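Long-range contacts in extracellular solute-binding protein family 1 (Kribbella flavida, PDB 5IXP), which probably captures a solute outside the cell and delivers it to an ABC transporter, as other extracellular solute-binding proteins do: residues Gly114-Cys119 / Asp261-Gly266; Lys256-Asp261 / Asn331-Gly336; Gly110-Pro115 / Val307-Ser312. All blocks are in the same frame, centred on the assembly; numbering follows the deposited sequence.

Interaction 1 of 3, residues Gly114-Cys119 / Asp261-Gly266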
loop_
_atom_site.group_PDB
_atom_site.type_symbol
_atom_site.label_atom_id
_atom_site.label_comp_id
_atom_site.label_asym_id
_atom_site.label_seq_id
_atom_site.Cartn_x
_atom_site.Cartn_y
_atom_site.Cartn_z
ATOM N N GLY A 114 -1.874 -1.371 -4.476
ATOM C CA GLY A 114 -1.531 0.013 -4.709
ATOM C C GLY A 114 -0.157 0.152 -5.334
ATOM O O GLY A 114 0.775 0.687 -4.719
ATOM N N PRO A 115 0.010 -0.335 -6.565
ATOM C CA PRO A 115 1.324 -0.211 -7.216
ATOM C C PRO A 115 1.675 1.255 -7.408
ATOM O O PRO A 115 0.822 2.076 -7.751
ATOM C CB PRO A 115 1.127 -0.932 -8.552
ATOM C CG PRO A 115 -0.325 -0.717 -8.860
ATOM C CD PRO A 115 -1.020 -0.829 -7.500
ATOM N N GLU A 116 2.937 1.592 -7.156
ATOM C CA GLU A 116 3.332 2.981 -6.998
ATOM C C GLU A 116 4.117 3.508 -8.188
ATOM O O GLU A 116 4.997 2.825 -8.724
ATOM C CB GLU A 116 4.167 3.162 -5.739
ATOM C CG GLU A 116 3.359 2.910 -4.465
ATOM C CD GLU A 116 4.199 3.068 -3.240
ATOM O OE1 GLU A 116 5.005 2.164 -2.949
ATOM O OE2 GLU A 116 4.057 4.105 -2.573
ATOM N N ALA A 117 3.815 4.744 -8.560
ATOM C CA ALA A 117 4.589 5.505 -9.528
ATOM C C ALA A 117 5.109 6.760 -8.829
ATOM O O ALA A 117 4.976 6.909 -7.614
ATOM C CB ALA A 117 3.736 5.833 -10.754
ATOM N N ILE A 118 5.711 7.666 -9.595
ATOM C CA ILE A 118 6.018 9.003 -9.097
ATOM C C ILE A 118 5.097 9.985 -9.801
ATOM O O ILE A 118 5.160 10.135 -11.027
ATOM C CB ILE A 118 7.491 9.396 -9.309
ATOM C CG1 ILE A 118 8.447 8.446 -8.565
ATOM C CG2 ILE A 118 7.709 10.825 -8.836
ATOM C CD1 ILE A 118 8.271 8.423 -7.031
ATOM N N CYS A 119 4.214 10.624 -9.047
ATOM C CA CYS A 119 3.498 11.746 -9.625
ATOM C C CYS A 119 4.298 13.017 -9.382
ATOM O O CYS A 119 5.144 13.092 -8.486
ATOM C CB CYS A 119 2.081 11.872 -9.055
ATOM S SG CYS A 119 1.967 12.060 -7.266
ATOM N N ASP A 261 6.123 6.778 -15.325
ATOM C CA ASP A 261 6.123 5.319 -15.245
ATOM C C ASP A 261 7.472 4.848 -14.705
ATOM O O ASP A 261 8.328 4.330 -15.427
ATOM C CB ASP A 261 5.835 4.729 -16.620
ATOM C CG ASP A 261 5.672 3.211 -16.600
ATOM O OD1 ASP A 261 5.791 2.580 -15.526
ATOM O OD2 ASP A 261 5.432 2.643 -17.679
ATOM N N VAL A 262 7.653 5.039 -13.397
ATOM C CA VAL A 262 8.937 4.784 -12.750
ATOM C C VAL A 262 8.681 4.690 -11.260
ATOM O O VAL A 262 7.714 5.262 -10.746
ATOM C CB VAL A 262 9.969 5.899 -13.073
ATOM C CG1 VAL A 262 9.569 7.204 -12.389
ATOM C CG2 VAL A 262 11.380 5.499 -12.638
ATOM N N PHE A 263 9.550 3.958 -10.561
ATOM C CA PHE A 263 9.562 4.050 -9.118
ATOM C C PHE A 263 11.014 3.852 -8.703
ATOM O O PHE A 263 11.639 2.868 -9.133
ATOM C CB PHE A 263 8.659 3.031 -8.413
ATOM C CG PHE A 263 8.378 3.388 -6.986
ATOM C CD1 PHE A 263 7.528 4.449 -6.686
ATOM C CD2 PHE A 263 8.968 2.690 -5.947
ATOM C CE1 PHE A 263 7.264 4.802 -5.375
ATOM C CE2 PHE A 263 8.707 3.040 -4.620
ATOM C CZ PHE A 263 7.854 4.098 -4.341
ATOM N N PRO A 264 11.579 4.754 -7.906
ATOM C CA PRO A 264 12.986 4.612 -7.522
ATOM C C PRO A 264 13.217 3.277 -6.831
ATOM O O PRO A 264 12.458 2.882 -5.942
ATOM C CB PRO A 264 13.220 5.798 -6.574
ATOM C CG PRO A 264 12.138 6.784 -6.915
ATOM C CD PRO A 264 10.947 5.926 -7.280
ATOM N N GLY A 265 14.265 2.571 -7.263
ATOM C CA GLY A 265 14.569 1.260 -6.737
ATOM C C GLY A 265 13.889 0.119 -7.457
ATOM O O GLY A 265 14.159 -1.041 -7.134
ATOM N N GLY A 266 13.022 0.406 -8.421
ATOM C CA GLY A 266 12.389 -0.640 -9.197
ATOM C C GLY A 266 10.876 -0.596 -9.139
ATOM O O GLY A 266 10.222 -0.276 -10.137
#
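Apolar contact carries most of this meeting between strand residues Gly-114-Cys-119 and the loop Asp-261-Gly-266. Ile-118 has CG1 beside its backbone N (chi1 -61°), and its CD1 meets CD of Pro-264 tip to tip at 3.7 Å. The two side chains of Ile-118 and Phe-263 cross at about a right angle, with Ile-118 CD1 4.1 Å from Phe-263 CD1, while Ile-118 CG1 reaches Val-262 CG1 at 4.2 Å.

Phe-263 turns its ring back to the strand, with CG anti to its backbone N. There Glu-116 CB lies 3.5 Å from Phe-263 CE1, and the glutamate's extended chain brings OE1 near Phe-263 CZ, the two side chains crossing obliquely with their planes 33° apart. CD of Pro-264 sits above one ring face, offset toward the rim, and the carbonyl of Ala-117 lies at the ring edge.

Among polar contacts, a CA-H...O contact joins Ala-117 CA to Val-262 O at 3.4 Å. Within the loop, Gly-266 N bonds to Phe-263 O at 2.9 Å and closes a type II beta turn; the positive phi of Gly-265 suits this turn.

Strand 108-121 pairs here with strand 232-238, to which the disulfide Cys-119-Cys-237 also ties it, in a mixed sheet consistent with the periplasmic-binding-protein fold. Phe-141 covers Ile-118, Val-262 and Pro-264, whereas Arg-342 of helix 335-344 touches Ala-117 and Phe-263 and forms a salt bridge with Asp-261.

Interaction 2 of 3, residues Lys256-Asp261 / Asn331-Gly336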
loop_
_atom_site.group_PDB
_atom_site.type_symbol
_atom_site.label_atom_id
_atom_site.label_comp_id
_atom_site.label_asym_id
_atom_site.label_seq_id
_atom_site.Cartn_x
_atom_site.Cartn_y
_atom_site.Cartn_z
ATOM N N LYS A 256 -1.642 20.800 -13.836
ATOM C CA LYS A 256 -0.372 20.876 -13.126
ATOM C C LYS A 256 0.234 19.529 -12.761
ATOM O O LYS A 256 1.418 19.489 -12.414
ATOM C CB LYS A 256 -0.525 21.708 -11.847
ATOM C CG LYS A 256 -0.810 23.173 -12.111
ATOM C CD LYS A 256 -0.953 23.966 -10.824
ATOM C CE LYS A 256 -1.271 25.426 -11.121
ATOM N NZ LYS A 256 -1.707 26.133 -9.885
ATOM N N TRP A 257 -0.526 18.433 -12.830
ATOM C CA TRP A 257 -0.042 17.135 -12.378
ATOM C C TRP A 257 0.142 16.163 -13.539
ATOM O O TRP A 257 -0.579 16.210 -14.543
ATOM C CB TRP A 257 -0.996 16.513 -11.349
ATOM C CG TRP A 257 -0.869 17.052 -9.952
ATOM C CD1 TRP A 257 -1.674 17.981 -9.351
ATOM C CD2 TRP A 257 0.108 16.673 -8.974
ATOM N NE1 TRP A 257 -1.249 18.207 -8.054
ATOM C CE2 TRP A 257 -0.160 17.415 -7.802
ATOM C CE3 TRP A 257 1.190 15.779 -8.977
ATOM C CZ2 TRP A 257 0.612 17.292 -6.648
ATOM C CZ3 TRP A 257 1.953 15.660 -7.837
ATOM C CH2 TRP A 257 1.659 16.411 -6.682
ATOM N N ASP A 258 1.131 15.284 -13.389
ATOM C CA ASP A 258 1.363 14.183 -14.312
ATOM C C ASP A 258 1.873 13.004 -13.496
ATOM O O ASP A 258 2.127 13.117 -12.292
ATOM C CB ASP A 258 2.358 14.562 -15.419
ATOM C CG ASP A 258 2.066 13.860 -16.747
ATOM O OD1 ASP A 258 1.563 12.705 -16.737
ATOM O OD2 ASP A 258 2.339 14.476 -17.804
ATOM N N VAL A 259 2.025 11.861 -14.148
ATOM C CA VAL A 259 2.577 10.700 -13.467
ATOM C C VAL A 259 3.573 10.026 -14.394
ATOM O O VAL A 259 3.327 9.873 -15.595
ATOM C CB VAL A 259 1.474 9.726 -12.996
ATOM C CG1 VAL A 259 0.635 9.267 -14.153
ATOM C CG2 VAL A 259 2.085 8.544 -12.264
ATOM N N ALA A 260 4.718 9.666 -13.828
ATOM C CA ALA A 260 5.830 9.059 -14.542
ATOM C C ALA A 260 5.865 7.559 -14.272
ATOM O O ALA A 260 5.671 7.118 -13.136
ATOM C CB ALA A 260 7.157 9.703 -14.129
ATOM N N ASP A 261 6.123 6.778 -15.325
ATOM C CA ASP A 261 6.123 5.319 -15.245
ATOM C C ASP A 261 7.472 4.848 -14.705
ATOM O O ASP A 261 8.328 4.330 -15.427
ATOM C CB ASP A 261 5.835 4.729 -16.620
ATOM C CG ASP A 261 5.672 3.211 -16.600
ATOM O OD1 ASP A 261 5.791 2.580 -15.526
ATOM O OD2 ASP A 261 5.432 2.643 -17.679
ATOM N N ASN A 331 -3.011 15.025 -16.851
ATOM C CA ASN A 331 -2.498 15.286 -18.200
ATOM C C ASN A 331 -2.780 14.116 -19.144
ATOM O O ASN A 331 -1.961 13.764 -19.994
ATOM C CB ASN A 331 -0.997 15.611 -18.162
ATOM C CG ASN A 331 -0.483 16.177 -19.483
ATOM O OD1 ASN A 331 -1.184 16.923 -20.162
ATOM N ND2 ASN A 331 0.740 15.814 -19.853
ATOM N N ASN A 332 -3.956 13.499 -18.986
ATOM C CA ASN A 332 -4.364 12.375 -19.831
ATOM C C ASN A 332 -3.346 11.243 -19.780
ATOM O O ASN A 332 -3.075 10.590 -20.787
ATOM C CB ASN A 332 -4.592 12.815 -21.279
ATOM C CG ASN A 332 -5.839 13.636 -21.443
ATOM O OD1 ASN A 332 -6.918 13.232 -21.014
ATOM N ND2 ASN A 332 -5.705 14.794 -22.067
ATOM N N ALA A 333 -2.767 11.012 -18.606
ATOM C CA ALA A 333 -1.763 9.969 -18.488
ATOM C C ALA A 333 -2.396 8.605 -18.751
ATOM O O ALA A 333 -3.542 8.363 -18.355
ATOM C CB ALA A 333 -1.113 9.984 -17.103
ATOM N N PRO A 334 -1.682 7.698 -19.425
ATOM C CA PRO A 334 -2.194 6.330 -19.657
ATOM C C PRO A 334 -2.028 5.468 -18.409
ATOM O O PRO A 334 -1.212 4.542 -18.343
ATOM C CB PRO A 334 -1.333 5.858 -20.832
ATOM C CG PRO A 334 -0.001 6.563 -20.589
ATOM C CD PRO A 334 -0.345 7.908 -20.015
ATOM N N VAL A 335 -2.816 5.785 -17.376
ATOM C CA VAL A 335 -2.573 5.197 -16.055
ATOM C C VAL A 335 -2.827 3.693 -16.051
ATOM O O VAL A 335 -2.222 2.962 -15.257
ATOM C CB VAL A 335 -3.416 5.903 -14.976
ATOM C CG1 VAL A 335 -2.955 7.344 -14.804
ATOM C CG2 VAL A 335 -4.914 5.846 -15.329
ATOM N N GLY A 336 -3.715 3.199 -16.917
ATOM C CA GLY A 336 -3.911 1.761 -16.998
ATOM C C GLY A 336 -2.627 1.040 -17.354
ATOM O O GLY A 336 -2.218 0.089 -16.679
#
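Asn-331 opens the contact with its one direct hydrogen bond between the segments. CG is anti to the backbone N (chi1 -168°), and CB points toward strand 257-260, so that ND2 donates to Asp-258 OD2 at 2.9 Å. The bond is nearly straight, 163° at the hydrogen, and OD2 lies close to the amide plane of Asn-331. Seen from the aspartate the approach differs: the donor stands above the carboxylate plane, and the two flat groups are almost perpendicular, 88° apart. The CB of Asn-331 also lies 3.5 Å from Asp-258 OD2, packed beside the carboxylate.

The other carboxylate oxygen, OD1, accepts from Val-259 N at 2.8 Å through its anti lone pair, which ties the aspartate to its own strand. Arg-122 and Arg-134 form salt bridges with OD2 and OD1 respectively, and these charges would be expected to favour the ionised carboxylate. An alanine here, in place of the aspartate, would remove the acceptor for Asn-331, that for Val-259 N and both salt bridges, and would probably loosen the hold of the strand on the segment after Phe-330.

In the fold, this contact joins strand 257-260, which pairs antiparallel with strand 108-121, to the segment leading into helix 335-344. Ala-333 points its CB toward the strand and meets Val-259 CG1 at 3.5 Å, with Asp-258 OD1 at 3.8 Å on its polar flank. Pro-334 follows as the centre of an inverse gamma turn and occupies the N-cap position of the helix. Val-335, in the first turn, crosses Val-259 at about a right angle; its CG1, beside the backbone N, lies 4.1 Å from Val-259 CG1, and its side chain also touches Leu-242 of helix 241-249.

Interaction 3 of 3, residues Gly110-Pro115 / Val307-Ser312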
loop_
_atom_site.group_PDB
_atom_site.type_symbol
_atom_site.label_atom_id
_atom_site.label_comp_id
_atom_site.label_asym_id
_atom_site.label_seq_id
_atom_site.Cartn_x
_atom_site.Cartn_y
_atom_site.Cartn_z
ATOM N N GLY A 110 -5.857 -12.424 -2.407
ATOM C CA GLY A 110 -5.619 -11.001 -2.603
ATOM C C GLY A 110 -6.719 -10.301 -3.392
ATOM O O GLY A 110 -7.205 -10.798 -4.415
ATOM N N THR A 111 -7.109 -9.115 -2.901
ATOM C CA THR A 111 -8.050 -8.270 -3.622
ATOM C C THR A 111 -7.261 -7.243 -4.427
ATOM O O THR A 111 -6.578 -7.624 -5.381
ATOM C CB THR A 111 -9.061 -7.615 -2.665
ATOM O OG1 THR A 111 -8.401 -6.691 -1.790
ATOM C CG2 THR A 111 -9.755 -8.693 -1.820
ATOM N N ASP A 112 -7.323 -5.955 -4.073
ATOM C CA ASP A 112 -6.652 -4.951 -4.891
ATOM C C ASP A 112 -5.219 -4.697 -4.396
ATOM O O ASP A 112 -4.754 -5.286 -3.413
ATOM C CB ASP A 112 -7.474 -3.660 -4.929
ATOM C CG ASP A 112 -7.626 -3.006 -3.555
ATOM O OD1 ASP A 112 -7.418 -3.684 -2.527
ATOM O OD2 ASP A 112 -7.970 -1.801 -3.505
ATOM N N ILE A 113 -4.497 -3.822 -5.110
ATOM C CA ILE A 113 -3.141 -3.415 -4.742
ATOM C C ILE A 113 -2.985 -1.916 -4.976
ATOM O O ILE A 113 -3.821 -1.269 -5.609
ATOM C CB ILE A 113 -2.049 -4.180 -5.530
ATOM C CG1 ILE A 113 -2.395 -4.255 -7.027
ATOM C CG2 ILE A 113 -1.821 -5.567 -4.925
ATOM C CD1 ILE A 113 -1.199 -4.712 -7.907
ATOM N N GLY A 114 -1.874 -1.371 -4.476
ATOM C CA GLY A 114 -1.531 0.013 -4.709
ATOM C C GLY A 114 -0.157 0.152 -5.334
ATOM O O GLY A 114 0.775 0.687 -4.719
ATOM N N PRO A 115 0.010 -0.335 -6.565
ATOM C CA PRO A 115 1.324 -0.211 -7.216
ATOM C C PRO A 115 1.675 1.255 -7.408
ATOM O O PRO A 115 0.822 2.076 -7.751
ATOM C CB PRO A 115 1.127 -0.932 -8.552
ATOM C CG PRO A 115 -0.325 -0.717 -8.860
ATOM C CD PRO A 115 -1.020 -0.829 -7.500
ATOM N N VAL A 307 -15.345 0.798 -8.781
ATOM C CA VAL A 307 -14.796 1.686 -7.760
ATOM C C VAL A 307 -13.344 2.062 -8.034
ATOM O O VAL A 307 -12.769 2.871 -7.302
ATOM C CB VAL A 307 -14.931 1.070 -6.352
ATOM C CG1 VAL A 307 -16.402 0.859 -6.004
ATOM C CG2 VAL A 307 -14.185 -0.234 -6.255
ATOM N N GLY A 308 -12.730 1.488 -9.067
ATOM C CA GLY A 308 -11.394 1.905 -9.461
ATOM C C GLY A 308 -10.246 1.150 -8.816
ATOM O O GLY A 308 -9.080 1.473 -9.090
ATOM N N SER A 309 -10.530 0.171 -7.962
ATOM C CA SER A 309 -9.476 -0.582 -7.295
ATOM C C SER A 309 -8.619 -1.341 -8.300
ATOM O O SER A 309 -9.133 -1.992 -9.213
ATOM C CB SER A 309 -10.095 -1.561 -6.309
ATOM O OG SER A 309 -10.965 -0.881 -5.428
ATOM N N PHE A 310 -7.298 -1.284 -8.111
ATOM C CA PHE A 310 -6.424 -1.851 -9.140
ATOM C C PHE A 310 -6.241 -3.355 -8.918
ATOM O O PHE A 310 -5.898 -3.774 -7.803
ATOM C CB PHE A 310 -5.064 -1.154 -9.161
ATOM C CG PHE A 310 -4.296 -1.429 -10.408
ATOM C CD1 PHE A 310 -4.582 -0.733 -11.571
ATOM C CD2 PHE A 310 -3.342 -2.436 -10.444
ATOM C CE1 PHE A 310 -3.893 -1.004 -12.758
ATOM C CE2 PHE A 310 -2.641 -2.712 -11.624
ATOM C CZ PHE A 310 -2.927 -1.997 -12.782
ATOM N N PRO A 311 -6.464 -4.187 -9.939
ATOM C CA PRO A 311 -6.431 -5.646 -9.732
ATOM C C PRO A 311 -5.048 -6.154 -9.355
ATOM O O PRO A 311 -4.024 -5.594 -9.747
ATOM C CB PRO A 311 -6.852 -6.212 -11.096
ATOM C CG PRO A 311 -7.654 -5.121 -11.727
ATOM C CD PRO A 311 -6.960 -3.837 -11.280
ATOM N N SER A 312 -5.030 -7.241 -8.587
ATOM C CA SER A 312 -3.790 -7.949 -8.298
ATOM C C SER A 312 -3.664 -9.242 -9.093
ATOM O O SER A 312 -2.700 -9.987 -8.892
ATOM C CB SER A 312 -3.670 -8.237 -6.797
ATOM O OG SER A 312 -4.680 -9.127 -6.332
HETATM O O HOH W 1 -6.396 -0.079 -5.667
#
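Ile-113 and Phe-310 cross obliquely at the centre of this contact, where strand residues Gly-110-Pro-115 meet the segment that follows helix 297-307. The isoleucine places CG1 in the crowded position between backbone N and carbonyl carbon (chi1 45°), and this puts CG1 in the plane of the Phe-310 ring, at its edge, 4.0 Å from CD2. Phe-310 has CG anti to its backbone N. Pro-115 comes to the same ring atom obliquely, its CG 3.8 Å from Phe-310 CD2, while CD of Pro-311 lies above one face, offset toward the rim. The second branch of Ile-113, CG2, turns to Ser-312 CB at 3.7 Å.

Two hydrogen bonds accompany this crossing. Ile-113 N donates to Phe-310 O at 3.0 Å, in the carbonyl plane though bent to 147° at the hydrogen. Ser-312, with OG in the crowded position, gives its hydroxyl to Thr-111 O at 2.6 Å, again in the carbonyl plane.

Asp-112 meets Ser-309: CG is also in the crowded position (chi1 63°), and OD2 lies 3.5 Å from Ser-309 CB. A water completes this side by donating to Asp-112 OD2 and Ile-113 O and accepting from Phe-310 N at 2.9 Å, so that it links the two segments. Gly-308, with positive phi, marks the exit from helix 297-307.

Strand 108-121 is probably one of the strands joining the two lobes of the periplasmic-binding-protein fold. Phe-339 and Val-340 of helix 335-344 pack on Phe-310, and Ala-343 touches Ile-113 and Pro-115. Trp-94 and Lys-95 of helix 93-98 also contact Ile-113, while strand 269-276 runs beside the Thr-111 end through Ser-273 and Leu-275.

Overall arrangement
All three contacts gather on one mixed sheet around strand 108-121. Interactions 1 and 3 use successive parts of that strand, sharing Gly-114 and Pro-115, with centres about 15 Å apart. Interaction 2 lies one strand over, on 257-260, its centre about 12 Å from interaction 1 and 18 Å from interaction 3; it shares Asp-261 with interaction 1, and Ile-118 O to Ala-260 N (2.9 Å, a probable hydrogen bond) joins the two. Along the chain the order is 110-119, 256-266, 307-312, 331-336, so segments distant in sequence converge on this sheet, consistent with crossing strands that join two lobes in this family. Helix 335-344 begins in interaction 2 and packs against residues of both others.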